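Kojibiose phosphorylase (Gut metagenome, PDB 6W0P) is a glycoside hydrolase family 65 phosphorylase, with an N-terminal beta-sandwich domain, a central helical catalytic domain and a C-terminal domain. Local coordinates at residues T217-D222 against Y235-E240; I94-E99 against I167-H172; Y154-F159 against T246-V251. One frame throughout, in Å; residues are numbered along the deposited sequence.

Interaction 1 of 3, residues T217-D222 against Y235-E240; sequences TNLKED and YELTLE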
loop_
_atom_site.group_PDB
_atom_site.type_symbol
_atom_site.label_atom_id
_atom_site.label_comp_id
_atom_site.label_asym_id
_atom_site.label_seq_id
_atom_site.Cartn_x
_atom_site.Cartn_y
_atom_site.Cartn_z
ATOM N N THR A 217 16.930 -36.985 -32.631
ATOM C CA THR A 217 15.912 -38.071 -32.635
ATOM C C THR A 217 16.577 -39.323 -33.212
ATOM O O THR A 217 17.761 -39.235 -33.576
ATOM C CB THR A 217 14.624 -37.639 -33.360
ATOM O OG1 THR A 217 14.806 -37.698 -34.777
ATOM C CG2 THR A 217 14.170 -36.243 -32.990
ATOM N N ASN A 218 15.844 -40.434 -33.219
ATOM C CA ASN A 218 16.270 -41.730 -33.811
ATOM C C ASN A 218 15.647 -41.847 -35.216
ATOM O O ASN A 218 15.327 -42.940 -35.647
ATOM C CB ASN A 218 15.926 -42.899 -32.868
ATOM C CG ASN A 218 14.441 -43.002 -32.559
ATOM O OD1 ASN A 218 13.673 -42.130 -32.956
ATOM N ND2 ASN A 218 14.014 -44.042 -31.851
ATOM N N LEU A 219 15.455 -40.750 -35.924
ATOM C CA LEU A 219 14.892 -40.800 -37.291
ATOM C C LEU A 219 15.318 -39.536 -38.039
ATOM O O LEU A 219 15.084 -38.406 -37.518
ATOM C CB LEU A 219 13.366 -40.938 -37.195
ATOM C CG LEU A 219 12.631 -41.156 -38.523
ATOM C CD1 LEU A 219 12.982 -42.500 -39.149
ATOM C CD2 LEU A 219 11.126 -41.060 -38.333
ATOM N N LYS A 220 15.944 -39.718 -39.204
ATOM C CA LYS A 220 16.221 -38.616 -40.166
ATOM C C LYS A 220 14.897 -37.892 -40.465
ATOM O O LYS A 220 13.913 -38.574 -40.799
ATOM C CB LYS A 220 16.860 -39.147 -41.457
ATOM C CG LYS A 220 17.283 -38.070 -42.450
ATOM C CD LYS A 220 18.431 -37.195 -41.970
ATOM C CE LYS A 220 18.586 -35.940 -42.805
ATOM N NZ LYS A 220 19.821 -35.202 -42.454
ATOM N N GLU A 221 14.876 -36.569 -40.318
ATOM C CA GLU A 221 13.722 -35.698 -40.645
ATOM C C GLU A 221 13.664 -35.470 -42.167
ATOM O O GLU A 221 14.675 -35.689 -42.848
ATOM C CB GLU A 221 13.831 -34.392 -39.855
ATOM C CG GLU A 221 14.859 -33.402 -40.395
ATOM C CD GLU A 221 16.335 -33.750 -40.223
ATOM O OE1 GLU A 221 16.662 -34.675 -39.455
ATOM O OE2 GLU A 221 17.164 -33.085 -40.880
ATOM N N ASP A 222 12.500 -35.061 -42.671
ATOM C CA ASP A 222 12.250 -34.782 -44.104
ATOM C C ASP A 222 12.700 -33.346 -44.360
ATOM O O ASP A 222 13.164 -33.073 -45.446
ATOM C CB ASP A 222 10.783 -35.024 -44.479
ATOM C CG ASP A 222 10.402 -36.494 -44.460
ATOM O OD1 ASP A 222 10.870 -37.226 -45.336
ATOM O OD2 ASP A 222 9.683 -36.906 -43.524
ATOM N N TYR A 235 8.631 -34.342 -39.889
ATOM C CA TYR A 235 8.583 -35.788 -40.244
ATOM C C TYR A 235 7.315 -36.022 -41.065
ATOM O O TYR A 235 6.222 -35.617 -40.642
ATOM C CB TYR A 235 8.708 -36.679 -39.004
ATOM C CG TYR A 235 9.958 -36.402 -38.203
ATOM C CD1 TYR A 235 11.159 -37.019 -38.511
ATOM C CD2 TYR A 235 9.951 -35.484 -37.162
ATOM C CE1 TYR A 235 12.319 -36.730 -37.814
ATOM C CE2 TYR A 235 11.101 -35.187 -36.454
ATOM C CZ TYR A 235 12.290 -35.805 -36.786
ATOM O OH TYR A 235 13.424 -35.511 -36.101
ATOM N N GLU A 236 7.499 -36.586 -42.253
ATOM C CA GLU A 236 6.419 -37.007 -43.177
ATOM C C GLU A 236 6.313 -38.513 -43.008
ATOM O O GLU A 236 7.149 -39.217 -43.576
ATOM C CB GLU A 236 6.731 -36.654 -44.638
ATOM C CG GLU A 236 7.050 -35.190 -44.886
ATOM C CD GLU A 236 5.891 -34.230 -44.698
ATOM O OE1 GLU A 236 6.163 -33.010 -44.537
ATOM O OE2 GLU A 236 4.725 -34.698 -44.712
ATOM N N LEU A 237 5.386 -38.975 -42.177
ATOM C CA LEU A 237 5.313 -40.407 -41.821
ATOM C C LEU A 237 4.169 -41.060 -42.589
ATOM O O LEU A 237 3.068 -40.458 -42.652
ATOM C CB LEU A 237 5.131 -40.546 -40.306
ATOM C CG LEU A 237 6.202 -39.858 -39.460
ATOM C CD1 LEU A 237 5.831 -39.890 -37.998
ATOM C CD2 LEU A 237 7.576 -40.480 -39.691
ATOM N N THR A 238 4.439 -42.254 -43.109
ATOM C CA THR A 238 3.432 -43.195 -43.628
ATOM C C THR A 238 3.196 -44.245 -42.549
ATOM O O THR A 238 4.140 -44.934 -42.177
ATOM C CB THR A 238 3.874 -43.759 -44.983
ATOM O OG1 THR A 238 4.088 -42.573 -45.747
ATOM C CG2 THR A 238 2.849 -44.668 -45.638
ATOM N N LEU A 239 1.974 -44.317 -42.048
ATOM C CA LEU A 239 1.565 -45.320 -41.045
ATOM C C LEU A 239 1.017 -46.531 -41.792
ATOM O O LEU A 239 0.146 -46.345 -42.654
ATOM C CB LEU A 239 0.508 -44.719 -40.113
ATOM C CG LEU A 239 0.894 -43.440 -39.374
ATOM C CD1 LEU A 239 -0.208 -43.054 -38.400
ATOM C CD2 LEU A 239 2.223 -43.590 -38.652
ATOM N N GLU A 240 1.529 -47.716 -41.473
ATOM C CA GLU A 240 0.987 -49.014 -41.934
ATOM C C GLU A 240 -0.029 -49.466 -40.887
ATOM O O GLU A 240 0.328 -49.455 -39.663
ATOM C CB GLU A 240 2.090 -50.060 -42.091
ATOM C CG GLU A 240 3.277 -49.581 -42.911
ATOM C CD GLU A 240 4.358 -50.627 -43.139
ATOM O OE1 GLU A 240 4.071 -51.837 -42.939
ATOM O OE2 GLU A 240 5.486 -50.229 -43.518
HETATM O O HOH W 1 15.865 -35.847 -36.998
#
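Tyr-235 meets Leu-219 and Glu-221 where the loop after strand 210-217 passes to strand 223-227, carrying the chain from one sheet of the beta-sandwich to the other. The tight part of the contact surrounds the outer end of this ring. Tyr-235 CE1 lies 3.3 Å from Glu-221 CA, and Leu-219 O meets the ring at its edge, near its plane. At the phenol tip, Thr-217 reaches out to meet it, its CG2 3.3 Å from Tyr-235 OH. A tyrosine suits this place because its hydrocarbon ring can pack beside the loop while its hydroxyl meets polar atoms. A water sits beside it, 2.6 Å from Tyr-235 OH and within hydrogen-bonding reach of Leu-219 O and Glu-221 OE1, so it can link the phenol to the loop. Leu-219 CD2 packs beside the ring, 3.8 Å from Leu-237 CD2, matching hydrocarbon with hydrocarbon.

The solvent side is quite different: Asp-222 and Glu-236 are both exposed, and their carboxylates are turned 52° apart without touching. Asp-222 serves here as an acceptor for the strand backbone; its CG, beside the backbone N at chi1 -70°, carries the carboxylate to the strand. Glu-236 N donates to Asp-222 OD2 from the anti side, 26° out of the carboxylate plane, at a modelled 2.5 Å, a doubtful length because it is unusually short.

Interaction 2 of 3, residues I94-E99 against I167-H172; sequences IRIIHE and IKLELH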
loop_
_atom_site.group_PDB
_atom_site.type_symbol
_atom_site.label_atom_id
_atom_site.label_comp_id
_atom_site.label_asym_id
_atom_site.label_seq_id
_atom_site.Cartn_x
_atom_site.Cartn_y
_atom_site.Cartn_z
ATOM N N ILE A 94 4.895 -30.347 -29.940
ATOM C CA ILE A 94 4.763 -31.005 -31.272
ATOM C C ILE A 94 3.594 -30.375 -32.024
ATOM O O ILE A 94 2.780 -29.644 -31.403
ATOM C CB ILE A 94 4.585 -32.533 -31.141
ATOM C CG1 ILE A 94 3.210 -32.895 -30.574
ATOM C CG2 ILE A 94 5.711 -33.130 -30.313
ATOM C CD1 ILE A 94 2.980 -34.381 -30.404
ATOM N N ARG A 95 3.499 -30.705 -33.308
ATOM C CA ARG A 95 2.251 -30.544 -34.084
ATOM C C ARG A 95 2.012 -31.838 -34.850
ATOM O O ARG A 95 2.960 -32.368 -35.483
ATOM C CB ARG A 95 2.321 -29.311 -34.987
ATOM C CG ARG A 95 2.386 -28.020 -34.190
ATOM C CD ARG A 95 2.491 -26.799 -35.074
ATOM N NE ARG A 95 1.212 -26.449 -35.654
ATOM C CZ ARG A 95 1.027 -25.997 -36.899
ATOM N NH1 ARG A 95 2.041 -25.882 -37.745
ATOM N NH2 ARG A 95 -0.195 -25.700 -37.310
ATOM N N ILE A 96 0.776 -32.321 -34.799
ATOM C CA ILE A 96 0.366 -33.505 -35.591
ATOM C C ILE A 96 -0.770 -33.096 -36.533
ATOM O O ILE A 96 -1.746 -32.488 -36.069
ATOM C CB ILE A 96 0.017 -34.666 -34.652
ATOM C CG1 ILE A 96 1.221 -35.028 -33.780
ATOM C CG2 ILE A 96 -0.481 -35.853 -35.462
ATOM C CD1 ILE A 96 0.956 -36.118 -32.754
ATOM N N ILE A 97 -0.597 -33.395 -37.829
ATOM C CA ILE A 97 -1.572 -33.110 -38.927
ATOM C C ILE A 97 -1.834 -34.410 -39.694
ATOM O O ILE A 97 -0.872 -35.075 -40.089
ATOM C CB ILE A 97 -1.069 -31.977 -39.842
ATOM C CG1 ILE A 97 -0.651 -30.746 -39.032
ATOM C CG2 ILE A 97 -2.102 -31.625 -40.910
ATOM C CD1 ILE A 97 0.807 -30.750 -38.638
ATOM N N HIS A 98 -3.110 -34.750 -39.847
ATOM C CA HIS A 98 -3.621 -35.845 -40.710
ATOM C C HIS A 98 -4.532 -35.241 -41.785
ATOM O O HIS A 98 -5.595 -34.725 -41.422
ATOM C CB HIS A 98 -4.392 -36.855 -39.866
ATOM C CG HIS A 98 -4.934 -38.019 -40.624
ATOM N ND1 HIS A 98 -6.265 -38.393 -40.544
ATOM C CD2 HIS A 98 -4.336 -38.907 -41.445
ATOM C CE1 HIS A 98 -6.449 -39.482 -41.257
ATOM N NE2 HIS A 98 -5.285 -39.811 -41.830
ATOM N N GLU A 99 -4.138 -35.276 -43.054
ATOM C CA GLU A 99 -5.033 -34.816 -44.151
ATOM C C GLU A 99 -5.612 -33.443 -43.783
ATOM O O GLU A 99 -6.865 -33.258 -43.754
ATOM C CB GLU A 99 -6.126 -35.867 -44.345
ATOM C CG GLU A 99 -5.557 -37.224 -44.690
ATOM C CD GLU A 99 -6.580 -38.335 -44.779
ATOM O OE1 GLU A 99 -7.750 -38.096 -44.413
ATOM O OE2 GLU A 99 -6.198 -39.434 -45.218
ATOM N N ILE A 167 0.652 -39.082 -42.036
ATOM C CA ILE A 167 0.524 -37.971 -41.056
ATOM C C ILE A 167 1.786 -37.134 -41.140
ATOM O O ILE A 167 2.813 -37.655 -41.609
ATOM C CB ILE A 167 0.300 -38.495 -39.627
ATOM C CG1 ILE A 167 1.585 -39.083 -39.037
ATOM C CG2 ILE A 167 -0.847 -39.490 -39.597
ATOM C CD1 ILE A 167 1.476 -39.394 -37.563
ATOM N N LYS A 168 1.694 -35.905 -40.651
ATOM C CA LYS A 168 2.858 -35.024 -40.462
ATOM C C LYS A 168 3.092 -34.844 -38.965
ATOM O O LYS A 168 2.121 -34.603 -38.248
ATOM C CB LYS A 168 2.621 -33.678 -41.141
ATOM C CG LYS A 168 3.907 -32.917 -41.407
ATOM C CD LYS A 168 3.771 -31.413 -41.353
ATOM C CE LYS A 168 5.132 -30.755 -41.435
ATOM N NZ LYS A 168 5.016 -29.319 -41.773
ATOM N N LEU A 169 4.339 -34.970 -38.524
ATOM C CA LEU A 169 4.756 -34.700 -37.131
ATOM C C LEU A 169 5.818 -33.613 -37.176
ATOM O O LEU A 169 6.755 -33.756 -38.000
ATOM C CB LEU A 169 5.292 -35.991 -36.516
ATOM C CG LEU A 169 5.993 -35.859 -35.168
ATOM C CD1 LEU A 169 5.030 -35.459 -34.060
ATOM C CD2 LEU A 169 6.671 -37.157 -34.826
ATOM N N GLU A 170 5.623 -32.548 -36.392
ATOM C CA GLU A 170 6.614 -31.466 -36.164
ATOM C C GLU A 170 7.081 -31.547 -34.701
ATOM O O GLU A 170 6.217 -31.540 -33.831
ATOM C CB GLU A 170 6.004 -30.095 -36.458
ATOM C CG GLU A 170 5.493 -29.931 -37.882
ATOM C CD GLU A 170 4.859 -28.581 -38.212
ATOM O OE1 GLU A 170 4.751 -27.723 -37.306
ATOM O OE2 GLU A 170 4.455 -28.391 -39.369
ATOM N N LEU A 171 8.390 -31.635 -34.462
ATOM C CA LEU A 171 9.009 -31.434 -33.133
ATOM C C LEU A 171 9.556 -30.003 -33.054
ATOM O O LEU A 171 10.368 -29.616 -33.932
ATOM C CB LEU A 171 10.121 -32.463 -32.890
ATOM C CG LEU A 171 9.769 -33.934 -33.099
ATOM C CD1 LEU A 171 10.900 -34.803 -32.587
ATOM C CD2 LEU A 171 8.463 -34.305 -32.417
ATOM N N HIS A 172 9.147 -29.271 -32.013
ATOM C CA HIS A 172 9.524 -27.854 -31.780
ATOM C C HIS A 172 10.380 -27.716 -30.514
ATOM O O HIS A 172 10.084 -28.399 -29.505
ATOM C CB HIS A 172 8.270 -26.992 -31.659
ATOM C CG HIS A 172 7.404 -26.931 -32.870
ATOM N ND1 HIS A 172 6.839 -25.746 -33.304
ATOM C CD2 HIS A 172 6.957 -27.889 -33.706
ATOM C CE1 HIS A 172 6.088 -25.980 -34.359
ATOM N NE2 HIS A 172 6.150 -27.282 -34.628
HETATM O O HOH W 2 4.709 -25.157 -37.419
#
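Arg-95 and Glu-170 face each other as a hydrogen-bonded pair of antiparallel strands, 94-98 and 165-174, in the smaller sheet of the N-terminal beta-sandwich. Their backbones exchange two bonds, as do those of Ile-97 and Lys-168, and the strands run at 171° to each other. On the face bearing Arg-95 and Glu-170 the two side chains lie side by side and point the same way.

The arginine can be followed outward. Its CB rests 4.0 Å from Glu-170 CB. CG, anti to the carbonyl carbon (chi1 -66°), passes 3.9 Å from His-172 NE2. CD lies alongside both partners, 3.3 Å from Glu-170 OE1 and close to the imidazole. There the chain bends (chi3 78°), and NE forms a salt bridge with Glu-102. Beyond CZ, NH1, at the guanidinium edge, makes a weak, 3.3 Å hydrogen bond within a salt bridge to Glu-170 OE1, supplemented by a water that accepts from NH1 and donates to OE1. A long, jointed side chain suits this place, since it can serve two carboxylates while its methylenes pack.

The opposite face is apolar: Ile-94 CG2 meets Leu-171 CD2 at 3.7 Å, and Ile-96 CG1 meets Leu-169 CD1. Branched aliphatic residues suit a side turned inward, toward Ile-157 and Phe-159 of the other sheet.

Glu-170 is gripped by several donors. His-172 NE2 donates at 3.1 Å to the anti lone pair of its OE1, and Lys-168 NZ reaches its OE2 at 2.6 Å. So many N-H groups around one buried carboxylate would favour its ionised form, and the geometry is consistent with a proton on His-172 NE2.

Interaction 3 of 3, residues Y154-F159 against T246-V251; sequences YQMISF and TITRYV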
loop_
_atom_site.group_PDB
_atom_site.type_symbol
_atom_site.label_atom_id
_atom_site.label_comp_id
_atom_site.label_asym_id
_atom_site.label_seq_id
_atom_site.Cartn_x
_atom_site.Cartn_y
_atom_site.Cartn_z
ATOM N N TYR A 154 13.536 -36.351 -22.111
ATOM C CA TYR A 154 13.270 -37.350 -23.166
ATOM C C TYR A 154 11.777 -37.379 -23.466
ATOM O O TYR A 154 10.929 -37.246 -22.536
ATOM C CB TYR A 154 13.769 -38.716 -22.707
ATOM C CG TYR A 154 15.152 -38.655 -22.111
ATOM C CD1 TYR A 154 16.230 -38.237 -22.870
ATOM C CD2 TYR A 154 15.382 -39.003 -20.787
ATOM C CE1 TYR A 154 17.499 -38.166 -22.328
ATOM C CE2 TYR A 154 16.648 -38.943 -20.234
ATOM C CZ TYR A 154 17.719 -38.549 -21.011
ATOM O OH TYR A 154 18.962 -38.464 -20.454
ATOM N N GLN A 155 11.458 -37.613 -24.732
ATOM C CA GLN A 155 10.064 -37.709 -25.207
ATOM C C GLN A 155 10.011 -38.833 -26.223
ATOM O O GLN A 155 10.920 -38.918 -27.048
ATOM C CB GLN A 155 9.611 -36.396 -25.840
ATOM C CG GLN A 155 8.149 -36.384 -26.246
ATOM C CD GLN A 155 7.814 -35.074 -26.912
ATOM O OE1 GLN A 155 8.523 -34.625 -27.813
ATOM N NE2 GLN A 155 6.747 -34.440 -26.445
ATOM N N MET A 156 8.984 -39.655 -26.139
ATOM C CA MET A 156 8.727 -40.740 -27.092
ATOM C C MET A 156 7.284 -40.582 -27.559
ATOM O O MET A 156 6.406 -40.342 -26.714
ATOM C CB MET A 156 8.943 -42.116 -26.462
ATOM C CG MET A 156 8.887 -43.247 -27.462
ATOM S SD MET A 156 9.369 -44.840 -26.758
ATOM C CE MET A 156 8.138 -45.117 -25.475
ATOM N N ILE A 157 7.096 -40.646 -28.876
ATOM C CA ILE A 157 5.788 -40.522 -29.567
ATOM C C ILE A 157 5.633 -41.751 -30.465
ATOM O O ILE A 157 6.502 -41.967 -31.337
ATOM C CB ILE A 157 5.715 -39.210 -30.370
ATOM C CG1 ILE A 157 6.107 -37.997 -29.526
ATOM C CG2 ILE A 157 4.331 -39.048 -30.972
ATOM C CD1 ILE A 157 6.459 -36.773 -30.337
ATOM N N SER A 158 4.568 -42.517 -30.239
ATOM C CA SER A 158 4.156 -43.659 -31.085
ATOM C C SER A 158 2.775 -43.404 -31.718
ATOM O O SER A 158 1.897 -42.800 -31.073
ATOM C CB SER A 158 4.161 -44.911 -30.295
ATOM O OG SER A 158 2.952 -45.034 -29.591
ATOM N N PHE A 159 2.598 -43.890 -32.946
ATOM C CA PHE A 159 1.360 -43.780 -33.752
ATOM C C PHE A 159 0.931 -45.199 -34.134
ATOM O O PHE A 159 1.800 -45.993 -34.549
ATOM C CB PHE A 159 1.635 -42.924 -34.991
ATOM C CG PHE A 159 2.051 -41.496 -34.729
ATOM C CD1 PHE A 159 1.108 -40.491 -34.603
ATOM C CD2 PHE A 159 3.385 -41.144 -34.661
ATOM C CE1 PHE A 159 1.489 -39.179 -34.388
ATOM C CE2 PHE A 159 3.764 -39.831 -34.440
ATOM C CZ PHE A 159 2.816 -38.849 -34.312
ATOM N N THR A 246 7.203 -45.360 -33.881
ATOM C CA THR A 246 7.656 -44.599 -32.689
ATOM C C THR A 246 8.829 -43.736 -33.114
ATOM O O THR A 246 9.575 -44.198 -33.928
ATOM C CB THR A 246 8.085 -45.477 -31.499
ATOM O OG1 THR A 246 9.320 -46.133 -31.793
ATOM C CG2 THR A 246 7.082 -46.545 -31.144
ATOM N N ILE A 247 8.977 -42.570 -32.499
ATOM C CA ILE A 247 10.193 -41.717 -32.568
ATOM C C ILE A 247 10.544 -41.311 -31.130
ATOM O O ILE A 247 9.608 -41.123 -30.325
ATOM C CB ILE A 247 9.937 -40.518 -33.500
ATOM C CG1 ILE A 247 11.165 -39.624 -33.649
ATOM C CG2 ILE A 247 8.728 -39.717 -33.065
ATOM C CD1 ILE A 247 11.013 -38.578 -34.751
ATOM N N THR A 248 11.837 -41.209 -30.814
ATOM C CA THR A 248 12.331 -40.707 -29.508
ATOM C C THR A 248 13.025 -39.365 -29.719
ATOM O O THR A 248 13.925 -39.305 -30.568
ATOM C CB THR A 248 13.262 -41.725 -28.851
ATOM O OG1 THR A 248 12.496 -42.923 -28.797
ATOM C CG2 THR A 248 13.736 -41.294 -27.482
ATOM N N ARG A 249 12.585 -38.338 -28.993
ATOM C CA ARG A 249 13.257 -37.023 -28.904
ATOM C C ARG A 249 14.126 -36.959 -27.638
ATOM O O ARG A 249 13.570 -37.127 -26.521
ATOM C CB ARG A 249 12.227 -35.896 -28.854
ATOM C CG ARG A 249 12.844 -34.539 -29.132
ATOM C CD ARG A 249 12.194 -33.421 -28.359
ATOM N NE ARG A 249 10.763 -33.295 -28.610
ATOM C CZ ARG A 249 10.162 -32.199 -29.042
ATOM N NH1 ARG A 249 10.871 -31.129 -29.336
ATOM N NH2 ARG A 249 8.845 -32.158 -29.158
ATOM N N TYR A 250 15.422 -36.696 -27.826
ATOM C CA TYR A 250 16.406 -36.358 -26.769
ATOM C C TYR A 250 16.561 -34.840 -26.728
ATOM O O TYR A 250 16.762 -34.220 -27.802
ATOM C CB TYR A 250 17.740 -37.045 -27.048
ATOM C CG TYR A 250 17.613 -38.539 -27.186
ATOM C CD1 TYR A 250 17.294 -39.106 -28.404
ATOM C CD2 TYR A 250 17.773 -39.392 -26.100
ATOM C CE1 TYR A 250 17.169 -40.479 -28.555
ATOM C CE2 TYR A 250 17.626 -40.770 -26.230
ATOM C CZ TYR A 250 17.331 -41.319 -27.469
ATOM O OH TYR A 250 17.203 -42.660 -27.678
ATOM N N VAL A 251 16.439 -34.258 -25.537
ATOM C CA VAL A 251 16.643 -32.800 -25.298
ATOM C C VAL A 251 17.761 -32.607 -24.260
ATOM O O VAL A 251 17.815 -33.379 -23.313
ATOM C CB VAL A 251 15.324 -32.139 -24.855
ATOM C CG1 VAL A 251 15.472 -30.641 -24.643
ATOM C CG2 VAL A 251 14.205 -32.430 -25.841
#
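Gln-155 and Arg-249 meet through their side chains as well as their backbones, in the large antiparallel sheet of the beta-sandwich, where strands 152-161 and 245-256 are neighbours. Gln-155 OE1 sits in the plane of the guanidinium at its edge and accepts from two nitrogens. Arg-249 NE donates over 2.7 Å, tilted 30° from the amide carbonyl plane, and Arg-249 NH2 donates over 2.8 Å onto a lone pair of the same oxygen. The glutamine is extended, its CG anti to the backbone N (chi1 -175°), whereas the arginine folds at chi2 and chi3 to present its side.

Next to this grip, the pair Ile-157 and Ile-247 packs CB against CG2 at 4.1 Å, while their backbones bond in both directions. Beta-branched side chains suit these inward positions, which touch Leu-169 and Leu-171 of the facing sheet.

The other face carries Tyr-154, Met-156, Ser-158 and their partners. Tyr-154 CD1 lies 3.8 Å from Tyr-250 CD2, the two side chains running obliquely. Helix 282-300 lies over both, and their hydroxyls bond to Asp-146 and to Phe-280 O respectively. At the far end the strands come close, with Ser-158 CB and Thr-246 CG2 at 3.5 Å, tighter than usual; serine's small side chain suits this.

Farther out, the polar cluster is fixed by backbone carbonyls: Arg-249 NH1 bonds to His-172 O, its NH2 to Lys-93 O, and Gln-155 NE2 to Phe-92 O. The amide is therefore held with its oxygen toward the arginine, and a buried guanidinium is met by neutral carbonyl oxygens, whose partial negative charge would offset some of the cost of burying the cation.

In the fold
All three contacts lie in the N-terminal beta-sandwich, their centres about 10 to 13 Å apart. Interaction 2 belongs to the five-stranded sheet and interaction 3 to the ten-stranded one; the two sheets pack face to face, with Ile-96 and Ile-167 against Phe-159. Interaction 1 touches both: strand 230-239 neighbours strand 165-174, while Asn-218 OD1 accepts from Thr-248 N, in strand 245-256. Along the chain, the segments of interactions 2 and 3 alternate, and both segments of interaction 1 fall between those of interaction 3. The chain thus passes repeatedly from sheet to sheet, so that residues far apart in sequence build one shared core.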